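Local structure of immunoreactive 84kD antigen PG93 (Porphyromonas gingivalis, 5M11) at residues 151-164 against 196-208. The protein is an essential surface component of the type-IX secretion system, the machinery that exports proteins across the outer membrane of this oral bacterium. Numbering follows the deposited sequence.
Sequences TDVAKLDNDRLLML and VTGLGIVGEDICF. With GOL (glycerol), chain U.
Two adjacent blades of a beta-propeller meet here along their innermost strands, 151-155 and 196-202, which run nearly parallel (12°), their axes approaching to 6.4 Å. The polar link between them is made by D152: its OD2 accepts the backbone N-H of L199 at 2.8 Å from N, a fairly straight bond (160°) that reaches the oxygen from above the carboxylate plane. The other oxygen, OD1, turns its anti lone pair to the N-H of V153 and also pairs with R114 from the preceding blade, so the buried carboxylate is held at both ends and its charge is probably balanced there. A water adds a second bridge, donating to the carbonyl oxygens of V153 and L199.

Beside this polar seam apolar side chains pack across the gap. L199, with CG lodged between its own N and carbonyl carbon (chi1 50°), splits its branches: CD1 lies 3.5 Å from CB of A154, while CD2 turns to CB of L164. I201 CD1 reaches CB of A154 at 3.6 Å, and its side chain crosses L156 at about a right angle. Between the second strands, L162 CD2 and I206 CD1 meet tip to tip at 3.8 Å; L164 CD2, also from a second strand, packs on V196 CG1 of the next blade's first strand. At the exposed end, a glycerol, probably from the crystallisation liquor, sits between D157 and E204 and donates from O2 to D157 OD1.

Each segment is a hairpin opening a four-stranded antiparallel blade. L199 also touches L169 on strand 168-173, and V153 points the other way, onto strands 112-118 and 121-126 of the preceding blade.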
loop_
_atom_site.group_PDB
_atom_site.type_symbol
_atom_site.label_atom_id
_atom_site.label_comp_id
_atom_site.label_asym_id
_atom_site.label_seq_id
_atom_site.Cartn_x
_atom_site.Cartn_y
_atom_site.Cartn_z
ATOM N N THR A 151 -18.539 19.135 -14.358
ATOM C CA THR A 151 -17.734 18.536 -15.412
ATOM C C THR A 151 -16.419 19.323 -15.709
ATOM O O THR A 151 -15.384 18.675 -15.897
ATOM C CB THR A 151 -18.643 18.391 -16.625
ATOM O OG1 THR A 151 -19.680 17.474 -16.260
ATOM C CG2 THR A 151 -17.921 17.911 -17.868
ATOM N N ASP A 152 -16.440 20.667 -15.767
ATOM C CA ASP A 152 -15.235 21.442 -16.092
ATOM C C ASP A 152 -15.361 22.916 -15.680
ATOM O O ASP A 152 -16.465 23.373 -15.382
ATOM C CB ASP A 152 -14.936 21.360 -17.609
ATOM C CG ASP A 152 -13.453 21.325 -17.956
ATOM O OD1 ASP A 152 -12.651 21.971 -17.239
ATOM O OD2 ASP A 152 -13.099 20.693 -18.961
ATOM N N VAL A 153 -14.237 23.649 -15.665
ATOM C CA VAL A 153 -14.238 25.052 -15.306
ATOM C C VAL A 153 -13.229 25.830 -16.207
ATOM O O VAL A 153 -12.228 25.268 -16.691
ATOM C CB VAL A 153 -14.012 25.289 -13.768
ATOM C CG1 VAL A 153 -12.632 24.836 -13.276
ATOM C CG2 VAL A 153 -14.313 26.736 -13.351
ATOM N N ALA A 154 -13.552 27.112 -16.464
ATOM C CA ALA A 154 -12.736 28.005 -17.252
ATOM C C ALA A 154 -12.906 29.460 -16.753
ATOM O O ALA A 154 -14.001 29.891 -16.404
ATOM C CB ALA A 154 -13.082 27.888 -18.723
ATOM N N LYS A 155 -11.804 30.196 -16.693
ATOM C CA LYS A 155 -11.824 31.562 -16.245
ATOM C C LYS A 155 -11.667 32.450 -17.467
ATOM O O LYS A 155 -10.838 32.179 -18.339
ATOM C CB LYS A 155 -10.709 31.762 -15.192
ATOM C CG LYS A 155 -10.596 33.132 -14.564
ATOM C CD LYS A 155 -11.680 33.469 -13.560
ATOM C CE LYS A 155 -11.334 34.747 -12.824
ATOM N NZ LYS A 155 -11.384 35.946 -13.708
ATOM N N LEU A 156 -12.461 33.506 -17.523
ATOM C CA LEU A 156 -12.460 34.466 -18.612
ATOM C C LEU A 156 -12.089 35.902 -18.145
ATOM O O LEU A 156 -11.748 36.161 -16.988
ATOM C CB LEU A 156 -13.866 34.480 -19.252
ATOM C CG LEU A 156 -14.289 33.259 -20.034
ATOM C CD1 LEU A 156 -15.782 33.108 -19.995
ATOM C CD2 LEU A 156 -13.883 33.384 -21.471
ATOM N N ASP A 157 -12.189 36.832 -19.089
ATOM C CA ASP A 157 -12.020 38.261 -18.913
ATOM C C ASP A 157 -13.062 38.825 -17.949
ATOM O O ASP A 157 -14.149 38.265 -17.817
ATOM C CB ASP A 157 -12.202 38.948 -20.286
ATOM C CG ASP A 157 -11.007 38.860 -21.208
ATOM O OD1 ASP A 157 -9.859 38.884 -20.692
ATOM O OD2 ASP A 157 -11.214 38.863 -22.457
ATOM N N ASN A 158 -12.735 39.963 -17.316
ATOM C CA ASN A 158 -13.622 40.732 -16.440
ATOM C C ASN A 158 -14.293 39.852 -15.362
ATOM O O ASN A 158 -15.527 39.778 -15.279
ATOM C CB ASN A 158 -14.680 41.504 -17.275
ATOM C CG ASN A 158 -14.127 42.141 -18.537
ATOM O OD1 ASN A 158 -14.498 41.757 -19.659
ATOM N ND2 ASN A 158 -13.201 43.103 -18.379
ATOM N N ASP A 159 -13.443 39.180 -14.557
ATOM C CA ASP A 159 -13.799 38.325 -13.429
ATOM C C ASP A 159 -14.951 37.307 -13.738
ATOM O O ASP A 159 -15.690 36.925 -12.818
ATOM C CB ASP A 159 -14.164 39.207 -12.203
ATOM C CG ASP A 159 -13.046 39.390 -11.166
ATOM O OD1 ASP A 159 -12.328 38.390 -10.868
ATOM O OD2 ASP A 159 -12.931 40.518 -10.601
ATOM N N ARG A 160 -15.093 36.871 -15.012
ATOM C CA ARG A 160 -16.142 35.928 -15.405
ATOM C C ARG A 160 -15.658 34.487 -15.285
ATOM O O ARG A 160 -14.507 34.176 -15.598
ATOM C CB ARG A 160 -16.632 36.198 -16.811
ATOM C CG ARG A 160 -17.648 37.327 -16.905
ATOM C CD ARG A 160 -17.359 38.245 -18.090
ATOM N NE ARG A 160 -16.800 37.513 -19.232
ATOM C CZ ARG A 160 -16.077 38.060 -20.201
ATOM N NH1 ARG A 160 -15.801 39.357 -20.179
ATOM N NH2 ARG A 160 -15.612 37.313 -21.191
ATOM N N LEU A 161 -16.531 33.622 -14.807
ATOM C CA LEU A 161 -16.237 32.237 -14.561
ATOM C C LEU A 161 -17.205 31.370 -15.354
ATOM O O LEU A 161 -18.411 31.647 -15.418
ATOM C CB LEU A 161 -16.384 32.036 -13.053
ATOM C CG LEU A 161 -15.673 30.882 -12.378
ATOM C CD1 LEU A 161 -14.176 31.063 -12.440
ATOM C CD2 LEU A 161 -16.112 30.811 -10.919
ATOM N N LEU A 162 -16.675 30.341 -15.987
ATOM C CA LEU A 162 -17.433 29.440 -16.841
ATOM C C LEU A 162 -17.512 28.046 -16.215
ATOM O O LEU A 162 -16.499 27.484 -15.806
ATOM C CB LEU A 162 -16.750 29.425 -18.204
ATOM C CG LEU A 162 -17.615 29.348 -19.429
ATOM C CD1 LEU A 162 -18.701 30.424 -19.436
ATOM C CD2 LEU A 162 -16.761 29.480 -20.642
ATOM N N MET A 163 -18.705 27.516 -16.101
ATOM C CA MET A 163 -18.939 26.245 -15.421
ATOM C C MET A 163 -19.802 25.321 -16.280
ATOM O O MET A 163 -20.842 25.743 -16.800
ATOM C CB MET A 163 -19.609 26.516 -14.037
ATOM C CG MET A 163 -20.327 25.337 -13.377
ATOM S SD MET A 163 -20.683 25.713 -11.615
ATOM C CE MET A 163 -22.353 26.137 -11.736
ATOM N N LEU A 164 -19.368 24.065 -16.421
ATOM C CA LEU A 164 -20.127 23.073 -17.155
ATOM C C LEU A 164 -20.650 22.038 -16.161
ATOM O O LEU A 164 -19.844 21.322 -15.567
ATOM C CB LEU A 164 -19.248 22.444 -18.245
ATOM C CG LEU A 164 -19.831 21.341 -19.122
ATOM C CD1 LEU A 164 -20.926 21.862 -20.070
ATOM C CD2 LEU A 164 -18.745 20.745 -19.952
ATOM N N VAL A 196 -20.302 17.624 -24.318
ATOM C CA VAL A 196 -19.020 18.265 -24.012
ATOM C C VAL A 196 -18.409 17.577 -22.798
ATOM O O VAL A 196 -19.040 17.549 -21.739
ATOM C CB VAL A 196 -19.101 19.809 -23.822
ATOM C CG1 VAL A 196 -17.732 20.398 -23.482
ATOM C CG2 VAL A 196 -19.700 20.509 -25.040
ATOM N N THR A 197 -17.196 17.005 -22.974
ATOM C CA THR A 197 -16.439 16.296 -21.941
ATOM C C THR A 197 -15.374 17.193 -21.318
ATOM O O THR A 197 -14.876 16.911 -20.217
ATOM C CB THR A 197 -15.777 15.051 -22.502
ATOM O OG1 THR A 197 -14.791 15.447 -23.434
ATOM C CG2 THR A 197 -16.744 14.088 -23.113
ATOM N N GLY A 198 -15.010 18.246 -22.039
ATOM C CA GLY A 198 -14.020 19.190 -21.557
ATOM C C GLY A 198 -14.023 20.517 -22.262
ATOM O O GLY A 198 -14.458 20.611 -23.398
ATOM N N LEU A 199 -13.503 21.544 -21.600
ATOM C CA LEU A 199 -13.364 22.872 -22.183
ATOM C C LEU A 199 -12.119 23.585 -21.612
ATOM O O LEU A 199 -11.709 23.305 -20.487
ATOM C CB LEU A 199 -14.638 23.760 -22.071
ATOM C CG LEU A 199 -15.326 23.922 -20.737
ATOM C CD1 LEU A 199 -14.681 24.960 -19.924
ATOM C CD2 LEU A 199 -16.757 24.347 -20.935
ATOM N N GLY A 200 -11.542 24.481 -22.407
ATOM C CA GLY A 200 -10.381 25.244 -22.016
ATOM C C GLY A 200 -10.231 26.441 -22.908
ATOM O O GLY A 200 -10.709 26.414 -24.034
ATOM N N ILE A 201 -9.583 27.493 -22.401
ATOM C CA ILE A 201 -9.287 28.761 -23.063
ATOM C C ILE A 201 -7.896 28.727 -23.657
ATOM O O ILE A 201 -6.965 28.219 -23.042
ATOM C CB ILE A 201 -9.453 29.906 -22.038
ATOM C CG1 ILE A 201 -10.826 30.545 -22.176
ATOM C CG2 ILE A 201 -8.389 30.945 -22.136
ATOM C CD1 ILE A 201 -11.704 30.277 -21.072
ATOM N N VAL A 202 -7.754 29.273 -24.859
ATOM C CA VAL A 202 -6.479 29.351 -25.564
ATOM C C VAL A 202 -6.535 30.670 -26.302
ATOM O O VAL A 202 -7.352 30.849 -27.189
ATOM C CB VAL A 202 -6.166 28.095 -26.447
ATOM C CG1 VAL A 202 -7.317 27.719 -27.381
ATOM C CG2 VAL A 202 -4.857 28.234 -27.211
ATOM N N GLY A 203 -5.757 31.624 -25.822
ATOM C CA GLY A 203 -5.715 32.989 -26.337
ATOM C C GLY A 203 -7.069 33.644 -26.192
ATOM O O GLY A 203 -7.707 33.535 -25.132
ATOM N N GLU A 204 -7.561 34.218 -27.314
ATOM C CA GLU A 204 -8.878 34.857 -27.371
ATOM C C GLU A 204 -10.017 33.844 -27.741
ATOM O O GLU A 204 -11.100 34.266 -28.137
ATOM C CB GLU A 204 -8.858 36.056 -28.327
ATOM C CG GLU A 204 -7.860 37.130 -27.918
ATOM C CD GLU A 204 -8.063 37.852 -26.595
ATOM O OE1 GLU A 204 -9.230 38.018 -26.164
ATOM O OE2 GLU A 204 -7.047 38.310 -26.021
ATOM N N ASP A 205 -9.789 32.528 -27.576
ATOM C CA ASP A 205 -10.796 31.519 -27.888
ATOM C C ASP A 205 -11.005 30.550 -26.726
ATOM O O ASP A 205 -10.144 30.403 -25.861
ATOM C CB ASP A 205 -10.431 30.711 -29.153
ATOM C CG ASP A 205 -9.920 31.508 -30.325
ATOM O OD1 ASP A 205 -10.708 32.291 -30.901
ATOM O OD2 ASP A 205 -8.730 31.338 -30.682
ATOM N N ILE A 206 -12.144 29.865 -26.753
ATOM C CA ILE A 206 -12.569 28.830 -25.821
ATOM C C ILE A 206 -12.816 27.577 -26.669
ATOM O O ILE A 206 -13.531 27.663 -27.665
ATOM C CB ILE A 206 -13.806 29.277 -24.952
ATOM C CG1 ILE A 206 -14.500 28.107 -24.254
ATOM C CG2 ILE A 206 -14.836 30.122 -25.692
ATOM C CD1 ILE A 206 -14.049 27.896 -22.852
ATOM N N CYS A 207 -12.187 26.445 -26.332
ATOM C CA CYS A 207 -12.394 25.198 -27.085
ATOM C C CYS A 207 -13.224 24.206 -26.290
ATOM O O CYS A 207 -13.010 24.038 -25.076
ATOM C CB CYS A 207 -11.082 24.564 -27.536
ATOM S SG CYS A 207 -10.127 25.580 -28.689
ATOM N N PHE A 208 -14.147 23.533 -27.013
ATOM C CA PHE A 208 -15.076 22.544 -26.487
ATOM C C PHE A 208 -14.883 21.202 -27.141
ATOM O O PHE A 208 -15.143 21.040 -28.332
ATOM C CB PHE A 208 -16.532 22.974 -26.671
ATOM C CG PHE A 208 -16.896 24.352 -26.188
ATOM C CD1 PHE A 208 -17.392 24.545 -24.907
ATOM C CD2 PHE A 208 -16.859 25.439 -27.053
ATOM C CE1 PHE A 208 -17.807 25.804 -24.482
ATOM C CE2 PHE A 208 -17.284 26.701 -26.629
ATOM C CZ PHE A 208 -17.758 26.876 -25.344
HETATM C C1 GOL U . -6.437 38.076 -20.600
HETATM O O1 GOL U . -6.278 37.295 -19.420
HETATM C C2 GOL U . -7.120 37.285 -21.694
HETATM O O2 GOL U . -8.260 36.604 -21.154
HETATM C C3 GOL U . -7.564 38.235 -22.784
HETATM O O3 GOL U . -8.660 37.699 -23.519
HETATM O O HOH W 1 -10.307 24.924 -18.616
#